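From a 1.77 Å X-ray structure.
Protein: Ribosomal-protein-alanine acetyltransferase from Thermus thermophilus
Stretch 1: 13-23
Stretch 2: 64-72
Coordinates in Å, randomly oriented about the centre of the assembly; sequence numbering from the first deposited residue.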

ATOM      1  N   VAL A  13      22.498 -19.171  -8.780  1.00 28.19           N
ATOM      2  CA  VAL A  13      21.909 -19.460  -7.474  1.00 28.35           C
ATOM      3  C   VAL A  13      20.791 -20.467  -7.562  1.00 28.12           C
ATOM      4  O   VAL A  13      20.315 -20.801  -8.646  1.00 28.58           O
ATOM      5  CB  VAL A  13      21.285 -18.173  -6.840  1.00 28.70           C
ATOM      6  CG1 VAL A  13      22.301 -17.051  -6.730  1.00 26.65           C
ATOM      7  CG2 VAL A  13      20.086 -17.703  -7.680  1.00 29.71           C
ATOM      8  N   ARG A  14      20.391 -20.986  -6.410  1.00 27.06           N
ATOM      9  CA  ARG A  14      19.212 -21.817  -6.363  1.00 27.48           C
ATOM     10  C   ARG A  14      18.403 -21.241  -5.193  1.00 26.84           C
ATOM     11  O   ARG A  14      18.967 -20.647  -4.253  1.00 26.09           O
ATOM     12  CB  ARG A  14      19.552 -23.290  -6.159  1.00 32.49           C
ATOM     13  CG  ARG A  14      20.283 -23.589  -4.916  1.00 37.84           C
ATOM     14  CD  ARG A  14      20.715 -25.052  -4.924  1.00 43.92           C
ATOM     15  NE  ARG A  14      21.685 -25.319  -3.865  1.00 47.06           N
ATOM     16  CZ  ARG A  14      22.885 -24.738  -3.780  1.00 48.57           C
ATOM     17  NH1 ARG A  14      23.275 -23.850  -4.691  1.00 51.06           N
ATOM     18  NH2 ARG A  14      23.701 -25.048  -2.781  1.00 47.90           N
ATOM     19  N   LEU A  15      17.086 -21.355  -5.287  1.00 24.22           N
ATOM     20  CA  LEU A  15      16.206 -20.864  -4.244  1.00 22.09           C
ATOM     21  C   LEU A  15      15.494 -22.042  -3.584  1.00 22.85           C
ATOM     22  O   LEU A  15      15.136 -23.010  -4.253  1.00 22.76           O
ATOM     23  CB  LEU A  15      15.143 -19.918  -4.818  1.00 21.25           C
ATOM     24  CG  LEU A  15      15.636 -18.740  -5.647  1.00 23.57           C
ATOM     25  CD1 LEU A  15      14.442 -17.830  -6.038  1.00 22.37           C
ATOM     26  CD2 LEU A  15      16.645 -17.959  -4.858  1.00 22.63           C
ATOM     27  N   GLU A  16      15.291 -21.958  -2.268  1.00 22.83           N
ATOM     28  CA  GLU A  16      14.557 -22.994  -1.569  1.00 23.84           C
ATOM     29  C   GLU A  16      13.746 -22.232  -0.499  1.00 22.53           C
ATOM     30  O   GLU A  16      14.077 -21.090  -0.142  1.00 23.07           O
ATOM     31  CB  GLU A  16      15.528 -24.034  -0.973  1.00 23.05           C
ATOM     32  CG  GLU A  16      16.338 -23.510   0.191  1.00 23.53           C
ATOM     33  CD  GLU A  16      17.335 -24.561   0.713  1.00 27.16           C
ATOM     34  OE1 GLU A  16      17.458 -25.632   0.087  1.00 27.98           O
ATOM     35  OE2 GLU A  16      17.991 -24.319   1.737  1.00 26.27           O
ATOM     36  N   PRO A  17      12.660 -22.825   0.022  1.00 22.09           N
ATOM     37  CA  PRO A  17      11.866 -22.113   1.028  1.00 22.58           C
ATOM     38  C   PRO A  17      12.652 -21.662   2.240  1.00 22.47           C
ATOM     39  O   PRO A  17      13.412 -22.459   2.816  1.00 23.16           O
ATOM     40  CB  PRO A  17      10.815 -23.129   1.433  1.00 22.63           C
ATOM     41  CG  PRO A  17      10.693 -24.001   0.227  1.00 22.13           C
ATOM     42  CD  PRO A  17      12.098 -24.164  -0.254  1.00 22.87           C
ATOM     43  N   LEU A  18      12.491 -20.408   2.620  1.00 21.27           N
ATOM     44  CA  LEU A  18      13.209 -19.892   3.780  1.00 21.86           C
ATOM     45  C   LEU A  18      12.637 -20.587   5.018  1.00 22.32           C
ATOM     46  O   LEU A  18      11.388 -20.802   5.126  1.00 21.53           O
ATOM     47  CB  LEU A  18      13.014 -18.382   3.895  1.00 21.82           C
ATOM     48  CG  LEU A  18      13.874 -17.675   4.955  1.00 21.50           C
ATOM     49  CD1 LEU A  18      15.327 -17.735   4.583  1.00 21.56           C
ATOM     50  CD2 LEU A  18      13.433 -16.197   5.027  1.00 22.30           C
ATOM     51  N   ALA A  19      13.525 -20.905   5.964  1.00 22.44           N
ATOM     52  CA  ALA A  19      13.086 -21.613   7.164  1.00 24.11           C
ATOM     53  C   ALA A  19      13.959 -21.289   8.349  1.00 25.41           C
ATOM     54  O   ALA A  19      14.995 -20.655   8.194  1.00 23.19           O
ATOM     55  CB  ALA A  19      13.116 -23.112   6.919  1.00 24.08           C
ATOM     56  N   LEU A  20      13.527 -21.721   9.532  1.00 26.43           N
ATOM     57  CA  LEU A  20      14.339 -21.468  10.726  1.00 28.43           C
ATOM     58  C   LEU A  20      15.692 -22.110  10.588  1.00 28.07           C
ATOM     59  O   LEU A  20      16.676 -21.652  11.193  1.00 29.38           O
ATOM     60  CB  LEU A  20      13.647 -22.007  11.985  1.00 29.33           C
ATOM     61  CG  LEU A  20      12.442 -21.219  12.469  1.00 31.54           C
ATOM     62  CD1 LEU A  20      11.852 -21.930  13.733  1.00 32.48           C
ATOM     63  CD2 LEU A  20      12.852 -19.785  12.812  1.00 31.52           C
ATOM     64  N   ALA A  21      15.772 -23.170   9.795  1.00 27.88           N
ATOM     65  CA  ALA A  21      17.042 -23.857   9.588  1.00 28.31           C
ATOM     66  C   ALA A  21      18.078 -22.965   8.941  1.00 28.09           C
ATOM     67  O   ALA A  21      19.269 -23.304   8.908  1.00 27.03           O
ATOM     68  CB  ALA A  21      16.856 -25.116   8.734  1.00 30.72           C
ATOM     69  N   HIS A  22      17.628 -21.847   8.373  1.00 26.17           N
ATOM     70  CA  HIS A  22      18.554 -20.930   7.731  1.00 23.87           C
ATOM     71  C   HIS A  22      19.145 -19.917   8.691  1.00 23.94           C
ATOM     72  O   HIS A  22      20.042 -19.156   8.308  1.00 22.68           O
ATOM     73  CB  HIS A  22      17.874 -20.174   6.588  1.00 22.93           C
ATOM     74  CG  HIS A  22      17.548 -21.051   5.430  1.00 22.86           C
ATOM     75  ND1 HIS A  22      16.254 -21.395   5.103  1.00 22.10           N
ATOM     76  CD2 HIS A  22      18.350 -21.720   4.569  1.00 23.87           C
ATOM     77  CE1 HIS A  22      16.277 -22.246   4.091  1.00 23.70           C
ATOM     78  NE2 HIS A  22      17.535 -22.464   3.753  1.00 22.78           N
ATOM     79  N   LEU A  23      18.658 -19.895   9.923  1.00 22.84           N
ATOM     80  CA  LEU A  23      19.173 -18.916  10.868  1.00 23.98           C
ATOM     81  C   LEU A  23      20.708 -18.833  10.977  1.00 23.48           C
ATOM     82  O   LEU A  23      21.270 -17.748  11.059  1.00 22.28           O
ATOM     83  CB  LEU A  23      18.573 -19.179  12.245  1.00 25.33           C
ATOM     84  CG  LEU A  23      18.938 -18.192  13.344  1.00 24.49           C
ATOM     85  CD1 LEU A  23      18.459 -16.779  12.994  1.00 26.83           C
ATOM     86  CD2 LEU A  23      18.278 -18.677  14.627  1.00 27.77           C
ATOM     87  N   VAL A  64       5.713 -15.016   1.079  1.00 20.62           N
ATOM     88  CA  VAL A  64       6.343 -16.258   0.677  1.00 20.47           C
ATOM     89  C   VAL A  64       7.831 -15.913   0.592  1.00 21.18           C
ATOM     90  O   VAL A  64       8.204 -14.971  -0.110  1.00 20.12           O
ATOM     91  CB  VAL A  64       5.845 -16.747  -0.688  1.00 22.06           C
ATOM     92  CG1 VAL A  64       6.396 -18.133  -0.954  1.00 22.96           C
ATOM     93  CG2 VAL A  64       4.280 -16.762  -0.698  1.00 23.44           C
ATOM     94  N   ASN A  65       8.664 -16.674   1.300  1.00 21.26           N
ATOM     95  CA  ASN A  65      10.104 -16.360   1.365  1.00 20.72           C
ATOM     96  C   ASN A  65      10.993 -17.494   0.893  1.00 21.09           C
ATOM     97  O   ASN A  65      10.702 -18.683   1.137  1.00 20.47           O
ATOM     98  CB  ASN A  65      10.527 -16.045   2.838  1.00 21.20           C
ATOM     99  CG  ASN A  65       9.774 -14.887   3.434  1.00 21.89           C
ATOM    100  OD1 ASN A  65      10.061 -13.726   3.140  1.00 22.27           O
ATOM    101  ND2 ASN A  65       8.791 -15.197   4.330  1.00 21.41           N
ATOM    102  N   TRP A  66      12.070 -17.144   0.209  1.00 18.85           N
ATOM    103  CA  TRP A  66      13.027 -18.168  -0.199  1.00 19.27           C
ATOM    104  C   TRP A  66      14.419 -17.759   0.245  1.00 18.99           C
ATOM    105  O   TRP A  66      14.792 -16.570   0.226  1.00 20.82           O
ATOM    106  CB  TRP A  66      13.122 -18.308  -1.735  1.00 20.17           C
ATOM    107  CG  TRP A  66      11.918 -18.869  -2.375  1.00 18.57           C
ATOM    108  CD1 TRP A  66      11.715 -20.171  -2.761  1.00 19.82           C
ATOM    109  CD2 TRP A  66      10.734 -18.152  -2.736  1.00 20.65           C
ATOM    110  NE1 TRP A  66      10.468 -20.301  -3.350  1.00 19.77           N
ATOM    111  CE2 TRP A  66       9.849 -19.079  -3.347  1.00 20.10           C
ATOM    112  CE3 TRP A  66      10.327 -16.821  -2.600  1.00 18.61           C
ATOM    113  CZ2 TRP A  66       8.579 -18.697  -3.828  1.00 21.10           C
ATOM    114  CZ3 TRP A  66       9.077 -16.442  -3.069  1.00 21.45           C
ATOM    115  CH2 TRP A  66       8.216 -17.377  -3.678  1.00 20.47           C
ATOM    116  N   ALA A  67      15.199 -18.751   0.625  1.00 18.31           N
ATOM    117  CA  ALA A  67      16.622 -18.505   0.868  1.00 19.42           C
ATOM    118  C   ALA A  67      17.280 -18.583  -0.512  1.00 20.17           C
ATOM    119  O   ALA A  67      16.897 -19.395  -1.341  1.00 21.17           O
ATOM    120  CB  ALA A  67      17.217 -19.603   1.751  1.00 20.91           C
ATOM    121  N   ILE A  68      18.272 -17.727  -0.747  1.00 21.07           N
ATOM    122  CA  ILE A  68      19.030 -17.683  -2.001  1.00 20.64           C
ATOM    123  C   ILE A  68      20.338 -18.390  -1.668  1.00 23.26           C
ATOM    124  O   ILE A  68      21.059 -17.967  -0.754  1.00 21.77           O
ATOM    125  CB  ILE A  68      19.364 -16.229  -2.382  1.00 19.23           C
ATOM    126  CG1 ILE A  68      18.061 -15.437  -2.631  1.00 20.65           C
ATOM    127  CG2 ILE A  68      20.265 -16.217  -3.647  1.00 20.97           C
ATOM    128  CD1 ILE A  68      18.276 -13.905  -2.628  1.00 20.12           C
ATOM    129  N   LEU A  69      20.628 -19.466  -2.410  1.00 24.86           N
ATOM    130  CA  LEU A  69      21.844 -20.241  -2.188  1.00 26.28           C
ATOM    131  C   LEU A  69      22.785 -19.918  -3.315  1.00 29.36           C
ATOM    132  O   LEU A  69      22.431 -20.039  -4.506  1.00 28.00           O
ATOM    133  CB  LEU A  69      21.526 -21.745  -2.182  1.00 27.04           C
ATOM    134  CG  LEU A  69      20.359 -22.192  -1.310  1.00 29.95           C
ATOM    135  CD1 LEU A  69      20.294 -23.732  -1.304  1.00 32.81           C
ATOM    136  CD2 LEU A  69      20.509 -21.668   0.063  1.00 30.52           C
ATOM    137  N   PHE A  70      23.993 -19.515  -2.939  1.00 32.18           N
ATOM    138  CA  PHE A  70      25.001 -19.116  -3.898  1.00 35.12           C
ATOM    139  C   PHE A  70      26.168 -20.001  -3.538  1.00 36.80           C
ATOM    140  O   PHE A  70      26.841 -19.759  -2.535  1.00 36.15           O
ATOM    141  CB  PHE A  70      25.351 -17.642  -3.676  1.00 35.32           C
ATOM    142  CG  PHE A  70      26.323 -17.090  -4.671  1.00 37.15           C
ATOM    143  CD1 PHE A  70      26.007 -17.054  -6.028  1.00 37.28           C
ATOM    144  CD2 PHE A  70      27.560 -16.601  -4.254  1.00 38.77           C
ATOM    145  CE1 PHE A  70      26.906 -16.542  -6.967  1.00 37.92           C
ATOM    146  CE2 PHE A  70      28.468 -16.084  -5.179  1.00 38.50           C
ATOM    147  CZ  PHE A  70      28.139 -16.056  -6.542  1.00 39.34           C
ATOM    148  N   GLY A  71      26.392 -21.041  -4.329  1.00 39.88           N
ATOM    149  CA  GLY A  71      27.474 -21.955  -4.009  1.00 43.06           C
ATOM    150  C   GLY A  71      27.109 -22.722  -2.752  1.00 44.48           C
ATOM    151  O   GLY A  71      25.998 -23.230  -2.646  1.00 46.07           O
ATOM    152  N   LYS A  72      28.020 -22.782  -1.784  1.00 46.33           N
ATOM    153  CA  LYS A  72      27.766 -23.509  -0.540  1.00 47.20           C
ATOM    154  C   LYS A  72      27.264 -22.586   0.582  1.00 45.82           C
ATOM    155  O   LYS A  72      27.243 -22.951   1.771  1.00 46.62           O
ATOM    156  CB  LYS A  72      29.056 -24.209  -0.094  1.00 51.27           C
ATOM    157  CG  LYS A  72      28.870 -25.169   1.072  1.00 56.01           C
ATOM    158  CD  LYS A  72      30.155 -25.903   1.411  1.00 59.31           C
ATOM    159  CE  LYS A  72      29.862 -27.090   2.317  1.00 61.33           C
ATOM    160  NZ  LYS A  72      28.930 -28.056   1.644  1.00 63.10           N
TER
HETATM  161  O   HOH W   1       9.228 -20.608   3.544  1.00 27.63           O

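The strand that ends at Pro17 runs antiparallel to strand 64-70, their directions 141° apart, and backbone bonds fix the register. Arg14 pairs with Leu69 (Arg14 N to Leu69 O 2.9 Å, Leu69 N to Arg14 O 2.7 Å) and Glu16 with Ala67 (Glu16 N to Ala67 O 3.2 Å, Ala67 N to Glu16 O 2.7 Å). Pro17 has no amide hydrogen to offer, but it sits at a non-hydrogen-bonded position, and the ladder resumes beyond it, where Leu18 N reaches Asn65 O at 2.9 Å.

Alternation sorts the side chains. On one face, Val13, Leu15, Ile68 and Phe70 mesh as hydrocarbon: Leu15 CD2 lies 3.7 Å from Ile68 CG1, while Val13 CG1 touches both Ile68 CG2 and the edge of the Phe70 ring (CD1), each at 3.8 Å.

The other face is built around small and large. Ala67 is short enough for the His22 ring to lie over it: Ala67 CB lies 3.6 Å from the centroid of the His22 ring, and Leu18 CD1 also packs against Ala67 CB at 3.9 Å. Glu16 OE2 accepts a bond from His22 NE2 (2.8 Å), tying down the imidazole. Leu69 is the bump: its CD1 meets Glu16 CD at 3.7 Å and lies over one face of the Arg14 guanidinium, leaving the guanidinium edge free for Arg14 NH2 to bond Gly71 O at 2.9 Å.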